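Local coordinates for protein ATP phosphoribosyltransferase (Thermotoga maritima, PDB 1USY) that probably catalyses the first step of histidine biosynthesis, condensing ATP with 5-phosphoribose 1-diphosphate to give phosphoribosyl-ATP and diphosphate, at residues G[63-68]-G[170-175]; G[77-82]-G[193-198]; G[58-63]-G[189-194]; G[49-54]-G[69-74]. All blocks are in the same frame, centred on the assembly; numbering follows the deposited sequence.

Contact 1: G[63-68]-G[170-175]. With HIS (histidine), chain S.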
# COMPACT_ATOMS: atom_id res chain seq x y z
N CYS G 63 -20.65 -17.46 -28.65
CA CYS G 63 -20.07 -16.15 -28.30
C CYS G 63 -19.41 -15.40 -29.39
O CYS G 63 -18.70 -16.00 -30.18
CB CYS G 63 -18.94 -16.35 -27.33
SG CYS G 63 -19.56 -16.20 -25.76
N GLY G 64 -19.55 -14.06 -29.34
CA GLY G 64 -18.77 -13.17 -30.17
C GLY G 64 -17.37 -13.01 -29.61
O GLY G 64 -17.15 -13.13 -28.40
N THR G 65 -16.43 -12.73 -30.50
CA THR G 65 -15.09 -12.27 -30.12
C THR G 65 -15.12 -11.15 -29.06
O THR G 65 -14.22 -11.03 -28.22
CB THR G 65 -14.40 -11.67 -31.34
OG1 THR G 65 -14.62 -12.49 -32.49
CG2 THR G 65 -12.91 -11.61 -31.12
N ASP G 66 -16.14 -10.30 -29.15
CA ASP G 66 -16.22 -9.14 -28.25
C ASP G 66 -16.34 -9.58 -26.78
O ASP G 66 -15.58 -9.09 -25.96
CB ASP G 66 -17.33 -8.15 -28.64
CG ASP G 66 -18.66 -8.80 -28.74
OD1 ASP G 66 -18.79 -9.72 -29.57
OD2 ASP G 66 -19.61 -8.50 -28.00
N VAL G 67 -17.25 -10.50 -26.48
CA VAL G 67 -17.37 -10.99 -25.10
C VAL G 67 -16.18 -11.87 -24.70
O VAL G 67 -15.79 -11.84 -23.53
CB VAL G 67 -18.74 -11.66 -24.75
CG1 VAL G 67 -19.82 -11.28 -25.73
CG2 VAL G 67 -18.63 -13.17 -24.64
N LEU G 68 -15.60 -12.62 -25.66
CA LEU G 68 -14.40 -13.41 -25.33
C LEU G 68 -13.25 -12.50 -24.95
O LEU G 68 -12.59 -12.73 -23.95
CB LEU G 68 -13.98 -14.35 -26.47
CG LEU G 68 -14.92 -15.52 -26.82
CD1 LEU G 68 -14.40 -16.28 -28.02
CD2 LEU G 68 -15.08 -16.45 -25.65
N ARG G 170 -16.35 -12.23 -34.98
CA ARG G 170 -17.05 -13.39 -35.49
C ARG G 170 -17.78 -14.01 -34.30
O ARG G 170 -17.51 -13.66 -33.16
CB ARG G 170 -16.09 -14.43 -36.10
CG ARG G 170 -14.92 -13.88 -36.94
CD ARG G 170 -15.08 -14.05 -38.44
NE ARG G 170 -15.81 -15.28 -38.75
CZ ARG G 170 -15.52 -16.14 -39.72
NH1 ARG G 170 -14.48 -15.94 -40.56
NH2 ARG G 170 -16.29 -17.22 -39.87
N THR G 171 -18.67 -14.95 -34.59
CA THR G 171 -19.39 -15.70 -33.58
C THR G 171 -18.94 -17.16 -33.52
O THR G 171 -18.98 -17.89 -34.51
CB THR G 171 -20.88 -15.58 -33.83
OG1 THR G 171 -21.22 -14.19 -33.79
CG2 THR G 171 -21.68 -16.19 -32.69
N HIS G 172 -18.45 -17.54 -32.35
CA HIS G 172 -17.85 -18.84 -32.12
C HIS G 172 -18.82 -19.68 -31.33
O HIS G 172 -19.50 -19.15 -30.45
CB HIS G 172 -16.63 -18.69 -31.21
CG HIS G 172 -15.51 -17.87 -31.78
ND1 HIS G 172 -14.45 -18.43 -32.47
CD2 HIS G 172 -15.26 -16.55 -31.71
CE1 HIS G 172 -13.62 -17.47 -32.82
NE2 HIS G 172 -14.08 -16.32 -32.37
N VAL G 173 -18.87 -20.98 -31.62
CA VAL G 173 -19.32 -21.94 -30.62
C VAL G 173 -18.12 -22.21 -29.71
O VAL G 173 -16.99 -22.30 -30.19
CB VAL G 173 -19.86 -23.25 -31.25
CG1 VAL G 173 -19.82 -23.16 -32.75
CG2 VAL G 173 -19.09 -24.45 -30.80
N VAL G 174 -18.34 -22.27 -28.41
CA VAL G 174 -17.26 -22.47 -27.44
C VAL G 174 -17.59 -23.62 -26.50
O VAL G 174 -18.78 -23.89 -26.23
CB VAL G 174 -16.97 -21.16 -26.63
CG1 VAL G 174 -16.68 -20.00 -27.57
CG2 VAL G 174 -18.15 -20.80 -25.80
N VAL G 175 -16.55 -24.29 -26.00
CA VAL G 175 -16.73 -25.49 -25.20
C VAL G 175 -15.88 -25.34 -23.94
O VAL G 175 -14.81 -24.77 -23.99
CB VAL G 175 -16.26 -26.72 -26.01
CG1 VAL G 175 -16.53 -28.04 -25.23
CG2 VAL G 175 -16.91 -26.74 -27.44
N HIS S . -9.98 -15.21 -29.37
CA HIS S . -10.59 -15.64 -30.66
C HIS S . -9.53 -16.09 -31.69
O HIS S . -8.54 -15.41 -31.96
CB HIS S . -11.45 -14.50 -31.20
CG HIS S . -11.52 -14.42 -32.70
ND1 HIS S . -12.71 -14.46 -33.38
CD2 HIS S . -10.55 -14.24 -33.63
CE1 HIS S . -12.48 -14.35 -34.68
NE2 HIS S . -11.18 -14.22 -34.86
OXT HIS S . -9.62 -17.15 -32.30

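Contact 2: G[77-82]-G[193-198]. With HIS (histidine), chain I; HIS (histidine), chain S.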
# COMPACT_ATOMS: atom_id res chain seq x y z
N GLN G 77 -12.61 -23.36 -29.05
CA GLN G 77 -13.44 -22.75 -30.08
C GLN G 77 -13.37 -23.54 -31.40
O GLN G 77 -12.57 -23.23 -32.26
CB GLN G 77 -13.09 -21.25 -30.28
CG GLN G 77 -11.95 -20.77 -29.43
CD GLN G 77 -11.78 -19.24 -29.25
OE1 GLN G 77 -11.90 -18.46 -30.20
NE2 GLN G 77 -11.41 -18.84 -28.05
N PRO G 78 -14.21 -24.54 -31.58
CA PRO G 78 -14.08 -25.50 -32.71
C PRO G 78 -14.43 -24.91 -34.08
O PRO G 78 -13.63 -25.10 -35.03
CB PRO G 78 -15.06 -26.61 -32.36
CG PRO G 78 -15.60 -26.27 -31.03
CD PRO G 78 -15.36 -24.85 -30.71
N PHE G 79 -15.57 -24.20 -34.17
CA PHE G 79 -15.96 -23.55 -35.42
C PHE G 79 -16.80 -22.33 -35.17
O PHE G 79 -17.17 -22.11 -34.03
CB PHE G 79 -16.70 -24.51 -36.37
CG PHE G 79 -17.77 -25.29 -35.73
CD1 PHE G 79 -19.08 -24.83 -35.74
CD2 PHE G 79 -17.50 -26.52 -35.15
CE1 PHE G 79 -20.11 -25.57 -35.12
CE2 PHE G 79 -18.54 -27.28 -34.55
CZ PHE G 79 -19.82 -26.80 -34.52
N PHE G 80 -17.09 -21.55 -36.22
CA PHE G 80 -17.91 -20.35 -36.08
C PHE G 80 -19.38 -20.56 -36.43
O PHE G 80 -19.71 -21.43 -37.22
CB PHE G 80 -17.42 -19.16 -36.90
CG PHE G 80 -15.96 -19.12 -37.10
CD1 PHE G 80 -15.15 -18.30 -36.31
CD2 PHE G 80 -15.39 -19.86 -38.11
CE1 PHE G 80 -13.78 -18.28 -36.50
CE2 PHE G 80 -14.03 -19.85 -38.31
CZ PHE G 80 -13.22 -19.08 -37.51
N ILE G 81 -20.23 -19.73 -35.83
CA ILE G 81 -21.63 -19.60 -36.20
C ILE G 81 -21.58 -18.51 -37.27
O ILE G 81 -21.04 -17.42 -37.03
CB ILE G 81 -22.43 -19.13 -34.96
CG1 ILE G 81 -22.35 -20.18 -33.84
CG2 ILE G 81 -23.87 -18.74 -35.32
CD1 ILE G 81 -22.93 -21.54 -34.15
N PRO G 82 -22.09 -18.77 -38.47
CA PRO G 82 -21.99 -17.77 -39.54
C PRO G 82 -22.94 -16.58 -39.29
O PRO G 82 -24.12 -16.78 -39.02
CB PRO G 82 -22.36 -18.55 -40.80
CG PRO G 82 -23.00 -19.80 -40.35
CD PRO G 82 -22.77 -20.00 -38.89
N LYS G 193 -23.08 -32.97 -35.33
CA LYS G 193 -24.42 -32.72 -35.87
C LYS G 193 -24.63 -31.26 -36.14
O LYS G 193 -25.11 -30.91 -37.21
CB LYS G 193 -25.53 -33.24 -34.95
CG LYS G 193 -25.66 -34.77 -34.96
CD LYS G 193 -26.48 -35.25 -33.77
CE LYS G 193 -26.02 -36.60 -33.21
NZ LYS G 193 -25.50 -37.57 -34.25
N LEU G 194 -24.26 -30.40 -35.19
CA LEU G 194 -24.39 -28.93 -35.33
C LEU G 194 -23.59 -28.39 -36.54
O LEU G 194 -24.03 -27.48 -37.24
CB LEU G 194 -23.96 -28.24 -34.04
CG LEU G 194 -24.51 -26.89 -33.56
CD1 LEU G 194 -23.45 -26.07 -32.73
CD2 LEU G 194 -25.13 -26.02 -34.68
N GLN G 195 -22.41 -28.95 -36.79
CA GLN G 195 -21.61 -28.53 -37.91
C GLN G 195 -22.21 -29.01 -39.24
O GLN G 195 -22.10 -28.33 -40.28
CB GLN G 195 -20.17 -29.01 -37.76
CG GLN G 195 -19.23 -28.23 -38.67
CD GLN G 195 -17.76 -28.45 -38.38
OE1 GLN G 195 -17.37 -29.47 -37.79
NE2 GLN G 195 -16.93 -27.51 -38.81
N GLU G 196 -22.84 -30.17 -39.22
CA GLU G 196 -23.56 -30.64 -40.41
C GLU G 196 -24.69 -29.66 -40.82
O GLU G 196 -24.82 -29.29 -41.98
CB GLU G 196 -24.12 -32.04 -40.19
CG GLU G 196 -24.40 -32.77 -41.49
CD GLU G 196 -23.54 -34.02 -41.65
OE1 GLU G 196 -23.50 -34.58 -42.78
OE2 GLU G 196 -22.90 -34.44 -40.64
N VAL G 197 -25.49 -29.26 -39.83
CA VAL G 197 -26.60 -28.34 -39.99
C VAL G 197 -26.15 -26.98 -40.57
O VAL G 197 -26.88 -26.36 -41.32
CB VAL G 197 -27.30 -28.16 -38.61
CG1 VAL G 197 -28.11 -26.86 -38.53
CG2 VAL G 197 -28.14 -29.39 -38.28
N ILE G 198 -24.95 -26.53 -40.22
CA ILE G 198 -24.46 -25.25 -40.69
C ILE G 198 -23.90 -25.35 -42.10
O ILE G 198 -23.72 -24.33 -42.74
CB ILE G 198 -23.44 -24.70 -39.69
CG1 ILE G 198 -24.11 -24.44 -38.34
CG2 ILE G 198 -22.82 -23.42 -40.21
CD1 ILE G 198 -23.16 -24.27 -37.22
N HIS I . -12.33 -28.58 -32.34
CA HIS I . -12.97 -29.58 -33.24
C HIS I . -12.82 -29.25 -34.72
O HIS I . -13.35 -28.26 -35.25
CB HIS I . -14.47 -29.76 -32.92
CG HIS I . -15.16 -30.72 -33.84
ND1 HIS I . -15.93 -31.77 -33.39
CD2 HIS I . -15.14 -30.81 -35.19
CE1 HIS I . -16.38 -32.45 -34.42
NE2 HIS I . -15.92 -31.89 -35.52
OXT HIS I . -12.19 -30.04 -35.43
N HIS S . -9.98 -15.21 -29.37
CA HIS S . -10.59 -15.64 -30.66
C HIS S . -9.53 -16.09 -31.69
O HIS S . -8.54 -15.41 -31.96
CB HIS S . -11.45 -14.50 -31.20
CG HIS S . -11.52 -14.42 -32.70
ND1 HIS S . -12.71 -14.46 -33.38
CD2 HIS S . -10.55 -14.24 -33.63
CE1 HIS S . -12.48 -14.35 -34.68
NE2 HIS S . -11.18 -14.22 -34.86
OXT HIS S . -9.62 -17.15 -32.30

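Contact 3: G[58-63]-G[189-194]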
# COMPACT_ATOMS: atom_id res chain seq x y z
N ALA G 58 -21.88 -24.79 -17.56
CA ALA G 58 -22.38 -25.20 -18.86
C ALA G 58 -21.21 -25.77 -19.69
O ALA G 58 -20.10 -25.36 -19.49
CB ALA G 58 -23.00 -24.04 -19.57
N ASP G 59 -21.46 -26.68 -20.63
CA ASP G 59 -20.43 -27.30 -21.48
C ASP G 59 -20.16 -26.64 -22.83
O ASP G 59 -19.07 -26.75 -23.36
CB ASP G 59 -20.84 -28.74 -21.77
CG ASP G 59 -21.12 -29.50 -20.52
OD1 ASP G 59 -20.16 -29.74 -19.78
OD2 ASP G 59 -22.25 -29.89 -20.20
N ILE G 60 -21.18 -25.99 -23.40
CA ILE G 60 -21.11 -25.41 -24.74
C ILE G 60 -21.92 -24.10 -24.74
O ILE G 60 -23.01 -24.01 -24.16
CB ILE G 60 -21.68 -26.39 -25.78
CG1 ILE G 60 -21.06 -27.79 -25.63
CG2 ILE G 60 -21.46 -25.89 -27.21
CD1 ILE G 60 -21.65 -28.83 -26.55
N GLY G 61 -21.35 -23.08 -25.36
CA GLY G 61 -21.96 -21.76 -25.41
C GLY G 61 -21.82 -21.21 -26.82
O GLY G 61 -21.20 -21.88 -27.69
N PHE G 62 -22.39 -20.03 -27.07
CA PHE G 62 -22.17 -19.33 -28.35
C PHE G 62 -21.77 -17.89 -28.09
O PHE G 62 -22.47 -17.17 -27.37
CB PHE G 62 -23.40 -19.48 -29.26
CG PHE G 62 -23.85 -20.90 -29.40
CD1 PHE G 62 -24.74 -21.46 -28.50
CD2 PHE G 62 -23.29 -21.72 -30.36
CE1 PHE G 62 -25.08 -22.82 -28.58
CE2 PHE G 62 -23.64 -23.06 -30.46
CZ PHE G 62 -24.54 -23.61 -29.56
N CYS G 63 -20.65 -17.46 -28.65
CA CYS G 63 -20.07 -16.15 -28.30
C CYS G 63 -19.41 -15.40 -29.39
O CYS G 63 -18.70 -16.00 -30.18
CB CYS G 63 -18.94 -16.35 -27.33
SG CYS G 63 -19.56 -16.20 -25.76
N SER G 189 -20.44 -35.66 -30.59
CA SER G 189 -21.67 -36.00 -31.31
C SER G 189 -22.50 -34.77 -31.54
O SER G 189 -23.00 -34.58 -32.64
CB SER G 189 -22.52 -36.98 -30.54
OG SER G 189 -22.37 -38.28 -31.07
N PHE G 190 -22.63 -33.92 -30.52
CA PHE G 190 -23.40 -32.72 -30.66
C PHE G 190 -22.74 -31.80 -31.66
O PHE G 190 -23.41 -31.37 -32.61
CB PHE G 190 -23.63 -31.99 -29.35
CG PHE G 190 -24.22 -30.62 -29.52
CD1 PHE G 190 -23.40 -29.50 -29.66
CD2 PHE G 190 -25.60 -30.43 -29.56
CE1 PHE G 190 -23.93 -28.21 -29.81
CE2 PHE G 190 -26.14 -29.13 -29.71
CZ PHE G 190 -25.28 -28.02 -29.84
N LEU G 191 -21.44 -31.54 -31.48
CA LEU G 191 -20.77 -30.56 -32.33
C LEU G 191 -20.76 -31.06 -33.77
O LEU G 191 -20.84 -30.24 -34.70
CB LEU G 191 -19.36 -30.21 -31.84
CG LEU G 191 -19.22 -29.63 -30.43
CD1 LEU G 191 -17.78 -29.86 -29.94
CD2 LEU G 191 -19.61 -28.15 -30.35
N GLU G 192 -20.69 -32.39 -33.94
CA GLU G 192 -20.66 -33.04 -35.27
C GLU G 192 -21.95 -32.79 -36.04
O GLU G 192 -21.93 -32.45 -37.24
CB GLU G 192 -20.46 -34.55 -35.13
CG GLU G 192 -19.19 -35.08 -35.72
CD GLU G 192 -18.78 -36.43 -35.14
OE1 GLU G 192 -19.65 -37.26 -34.78
OE2 GLU G 192 -17.56 -36.68 -35.02
N LYS G 193 -23.08 -32.97 -35.33
CA LYS G 193 -24.42 -32.72 -35.87
C LYS G 193 -24.63 -31.26 -36.14
O LYS G 193 -25.11 -30.91 -37.21
CB LYS G 193 -25.53 -33.24 -34.95
CG LYS G 193 -25.66 -34.77 -34.96
CD LYS G 193 -26.48 -35.25 -33.77
CE LYS G 193 -26.02 -36.60 -33.21
NZ LYS G 193 -25.50 -37.57 -34.25
N LEU G 194 -24.26 -30.40 -35.19
CA LEU G 194 -24.39 -28.93 -35.33
C LEU G 194 -23.59 -28.39 -36.54
O LEU G 194 -24.03 -27.48 -37.24
CB LEU G 194 -23.96 -28.24 -34.04
CG LEU G 194 -24.51 -26.89 -33.56
CD1 LEU G 194 -23.45 -26.07 -32.73
CD2 LEU G 194 -25.13 -26.02 -34.68

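Contact 4: G[49-54]-G[69-74]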
# COMPACT_ATOMS: atom_id res chain seq x y z
N VAL G 49 -22.08 -15.64 -21.04
CA VAL G 49 -21.80 -16.95 -21.63
C VAL G 49 -20.46 -17.53 -21.14
O VAL G 49 -20.42 -18.64 -20.63
CB VAL G 49 -21.92 -16.95 -23.18
CG1 VAL G 49 -21.25 -18.17 -23.76
CG2 VAL G 49 -23.37 -16.96 -23.58
N PRO G 50 -19.35 -16.78 -21.27
CA PRO G 50 -18.07 -17.26 -20.72
C PRO G 50 -18.15 -17.52 -19.22
O PRO G 50 -17.47 -18.45 -18.73
CB PRO G 50 -17.08 -16.14 -21.01
CG PRO G 50 -17.82 -15.06 -21.69
CD PRO G 50 -19.22 -15.50 -21.98
N THR G 51 -18.93 -16.75 -18.48
CA THR G 51 -18.87 -17.01 -17.04
C THR G 51 -19.55 -18.31 -16.71
O THR G 51 -19.13 -18.99 -15.80
CB THR G 51 -19.22 -15.79 -16.14
OG1 THR G 51 -20.37 -16.04 -15.33
CG2 THR G 51 -19.58 -14.57 -17.00
N TYR G 52 -20.53 -18.71 -17.52
CA TYR G 52 -21.18 -20.05 -17.40
C TYR G 52 -20.25 -21.20 -17.82
O TYR G 52 -20.22 -22.26 -17.19
CB TYR G 52 -22.47 -20.09 -18.23
CG TYR G 52 -23.72 -19.61 -17.47
CD1 TYR G 52 -24.00 -18.25 -17.36
CD2 TYR G 52 -24.59 -20.52 -16.86
CE1 TYR G 52 -25.12 -17.79 -16.66
CE2 TYR G 52 -25.71 -20.07 -16.13
CZ TYR G 52 -25.96 -18.70 -16.04
OH TYR G 52 -27.06 -18.23 -15.37
N LEU G 53 -19.50 -21.00 -18.89
CA LEU G 53 -18.62 -22.02 -19.42
C LEU G 53 -17.36 -22.17 -18.60
O LEU G 53 -16.93 -23.30 -18.33
CB LEU G 53 -18.23 -21.65 -20.82
CG LEU G 53 -18.87 -22.52 -21.89
CD1 LEU G 53 -20.28 -22.86 -21.55
CD2 LEU G 53 -18.87 -21.75 -23.14
N VAL G 54 -16.78 -21.03 -18.21
CA VAL G 54 -15.47 -20.99 -17.55
C VAL G 54 -15.52 -21.70 -16.20
O VAL G 54 -14.57 -22.34 -15.81
CB VAL G 54 -14.91 -19.52 -17.47
CG1 VAL G 54 -13.93 -19.32 -16.32
CG2 VAL G 54 -14.24 -19.11 -18.79
N LEU G 69 -13.01 -11.46 -25.72
CA LEU G 69 -11.97 -10.51 -25.36
C LEU G 69 -12.35 -9.66 -24.13
O LEU G 69 -11.48 -9.30 -23.34
CB LEU G 69 -11.63 -9.61 -26.54
CG LEU G 69 -10.85 -10.35 -27.60
CD1 LEU G 69 -10.78 -9.56 -28.90
CD2 LEU G 69 -9.45 -10.65 -27.10
N GLU G 70 -13.62 -9.35 -23.95
CA GLU G 70 -14.02 -8.63 -22.73
C GLU G 70 -13.73 -9.41 -21.43
O GLU G 70 -13.19 -8.85 -20.47
CB GLU G 70 -15.48 -8.15 -22.83
CG GLU G 70 -15.97 -7.43 -21.59
CD GLU G 70 -15.26 -6.12 -21.34
OE1 GLU G 70 -15.42 -5.58 -20.22
OE2 GLU G 70 -14.56 -5.62 -22.25
N LYS G 71 -14.07 -10.70 -21.40
CA LYS G 71 -13.72 -11.59 -20.28
C LYS G 71 -12.48 -12.35 -20.67
O LYS G 71 -12.52 -13.13 -21.60
CB LYS G 71 -14.84 -12.59 -19.98
CG LYS G 71 -16.26 -12.06 -20.14
CD LYS G 71 -16.63 -11.13 -18.99
CE LYS G 71 -18.13 -11.02 -18.81
NZ LYS G 71 -18.50 -9.69 -18.22
N GLU G 72 -11.37 -12.12 -19.99
CA GLU G 72 -10.10 -12.64 -20.47
C GLU G 72 -10.13 -14.18 -20.41
O GLU G 72 -9.35 -14.82 -19.71
CB GLU G 72 -8.96 -12.01 -19.67
CG GLU G 72 -8.58 -10.60 -20.14
CD GLU G 72 -9.53 -9.48 -19.67
OE1 GLU G 72 -9.50 -8.36 -20.25
OE2 GLU G 72 -10.32 -9.68 -18.71
N THR G 73 -11.05 -14.72 -21.12
CA THR G 73 -11.56 -16.09 -21.02
C THR G 73 -11.07 -16.94 -22.16
O THR G 73 -11.37 -16.69 -23.32
CB THR G 73 -13.08 -16.15 -21.14
OG1 THR G 73 -13.67 -16.51 -19.91
CG2 THR G 73 -13.54 -17.18 -22.18
N SER G 74 -10.32 -17.95 -21.87
CA SER G 74 -9.90 -18.81 -22.95
C SER G 74 -10.51 -20.19 -22.79
O SER G 74 -10.33 -20.87 -21.77
CB SER G 74 -8.38 -18.94 -23.03
OG SER G 74 -7.97 -18.84 -24.39

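Contact 1: G[63-68]-G[170-175]
Leu68 lies obliquely against the imidazole of His172, its CD1 3.8 Å from His172 CD2. Beside it the end of strand 60-64 pairs antiparallel with strand 160-175. Cys63 and His172 form a hydrogen-bonded pair in which Cys63 N reaches His172 O at 2.7 Å and His172 N returns to Cys63 O. The side chains of both residues lie on one face of the sheet, where Cys63 CB and Leu68 CD2 each approach Val174 CG1. Gly64 is the N-cap of helix 65-70, and its O receives Leu68 N as the chain turns from strand into helix.

The first helical residue bonds to Arg170 through both its main chain and its side chain. Thr65 N donates to Arg170 O at 3.0 Å, while Arg170 N donates to Thr65 OG1 at the same length and nearly straight (167°). With chi1 at -44°, OG1 sits beside the threonine's own backbone N, which brings both groups to Arg170. OG1 also lies 2.9 Å from ND1 of the bound histidine, and the methyl CG2 packs on the ligand, 3.2 Å from its CB. His172, held by its main chain, turns an edge to the ligand, whose ND1 lies in the plane of its ring and makes a weak, bent bond to His172 NE2. Arg170 CG closes on the ligand CE1 at 3.4 Å, and Gln77 completes this pocket.

In this periplasmic-binding-protein-like fold, Thr65 and His172 thus serve both strand pairing and ligand pocket, consistent with the pairing positioning the pocket residues.

Contact 2: G[77-82]-G[193-198]
The amide of Gln195 stacks on the ring of Phe79, the two planes only 16° apart, with Gln195 CD 3.8 Å from Phe79 CD2. Gln195 CG stands 4.2 Å above the ring centre in a CH-pi contact. Its side chain is extended, CG anti to the backbone N (chi1 -162°), a course that lays the amide along the face toward a bound histidine, where Gln195 OE1 lies 3.6 Å from the ligand NE2. Leu194 CD1 meets the rim of the same phenyl ring, and Ile198 CD1 comes obliquely to Phe79 CE1 at 3.9 Å. One turn on from Leu194, Ile198 also receives Ile81 CD1, while its CG2 packs on Pro82 CG at 3.6 Å.

Further out, backbone bonds from Phe79 to Val173 and from Ile81 to Thr171 fix this segment on strand 160-175, and Tyr18 of helix 12-20 covers Leu194 and Ile198. The two bound histidines occupy separate pockets: Pro78 and Gln195 line one, Gln77 the other.

No hydrogen bond crosses between the segments. The helix is held to the strand by apolar and stacking contacts, and stacking on Phe79 constrains the plane of the Gln195 amide, with OE1 on the ligand side and NE2 beside Phe79 CD2.

Contact 3: G[58-63]-G[189-194]
Ile60 reaches out from strand 60-64 to the ring of Phe190 on helix 184-198, one of the helices that cover the central mixed sheet of this alpha/beta, periplasmic-binding-protein-like fold. The strand and helix segments run 39° apart, with 11.7 Å between their axes, and side chains alone fill the interval.

Phe190 extends from the helix with CG anti to the backbone N (chi1 170°), which sends its ring toward the sheet. Ile60 CD1 touches it obliquely, 3.6 Å from Phe190 CD1, while its other branch, CG2, faces Leu191 CD2 at 4.3 Å. The two phenylalanines do not stack: each turns an edge to the other, and Phe62 CZ and Phe190 CZ stay 4.5 Å apart. Within the helix, Leu194 CB sits over the rim of one face of Phe190, so the leucine bridges the two aromatics.

Leu2 and Leu4 of the neighbouring strand 2-7 touch both Ile60 and Phe190, Val15 and Leu19 of helix 12-20 close on Phe62 and Phe190 respectively, and Val173 meets Phe62 and Leu191. A bound histidine lies about 4 Å from the side chain of Leu191. Just before the strand begins, Asp59 OD2 forms a salt bridge with Lys183 NZ and accepts a bond from Lys3 N.

Phe62 and Leu194 approach from opposite directions, and Leu194 CD1 arrives in the plane of the phenyl ring, 3.8 Å from Phe62 CE2.

Contact 4: G[49-54]-G[69-74]
Pro50 and Thr73 bring the two backbones nearest each other, with their CA atoms 6.6 Å apart. Segment 49-54 is a short helix of its own, whereas 69-74 holds the last two residues of helix 65-70 and the chain that leaves it. Lys71 is the first residue to depart from helical geometry. The chain then fits an inverse gamma turn centred on Glu72, though its atoms are less surely placed, and Thr73 points toward helix 49-54.

Lys71 and Thr73, on the two sides of that turn, both turn toward segment 49-54, and both touch Pro50. The proline ring meets the lysine chain at about a right angle, Pro50 CG 3.7 Å from Lys71 CG. Bent at chi2 (-74°), the lysine runs on past Thr51, whose CG2 lies 4.2 Å from Lys71 CE. Pro50 CB packs on the methyl of Thr73, 3.9 Å from Thr73 CG2. Val54, one turn along the helix, passes Thr73 in the opposite direction, but the modelled approach is too close to be relied on.

Inward, Pro50 packs on Cys63; the carboxylate oxygens of Glu70 accept Asn111 N and Val112 N in the first turn of helix 110-119. Thr51 and Tyr52 also rest against apolar side chains of a neighbouring chain.

Helix 49-54, strand 60-64 and helix 65-70 follow in succession here, and the contact joins the two helices of this helix-strand-helix unit, which belongs to the alpha/beta layering of the periplasmic-binding-protein-like fold.

Overall arrangement
All four contacts gather round strands 60-64, 160-175 and 80-93, consecutive neighbours in the central mixed sheet. Contacts 2 and 3 share helix 184-198, with centres 8 Å apart, whereas contact 4, on helices 49-54 and 65-70, lies with its centre about 19 Å from that of contact 2. Contact 1 sits between these groups, its centre about 12 Å from those of contacts 2 and 3 and about 9 Å from that of contact 4, and shares Cys63 with contact 3. Along the chain, contact 4 closes before contact 2 opens; contact 1 falls within the span of contact 3, and its segments alternate with those of contacts 2 and 4. Contacts 1 and 2 both touch one bound histidine, and contact 2 also reaches a second, so both pockets border the same part of the fold, where strands meet helices.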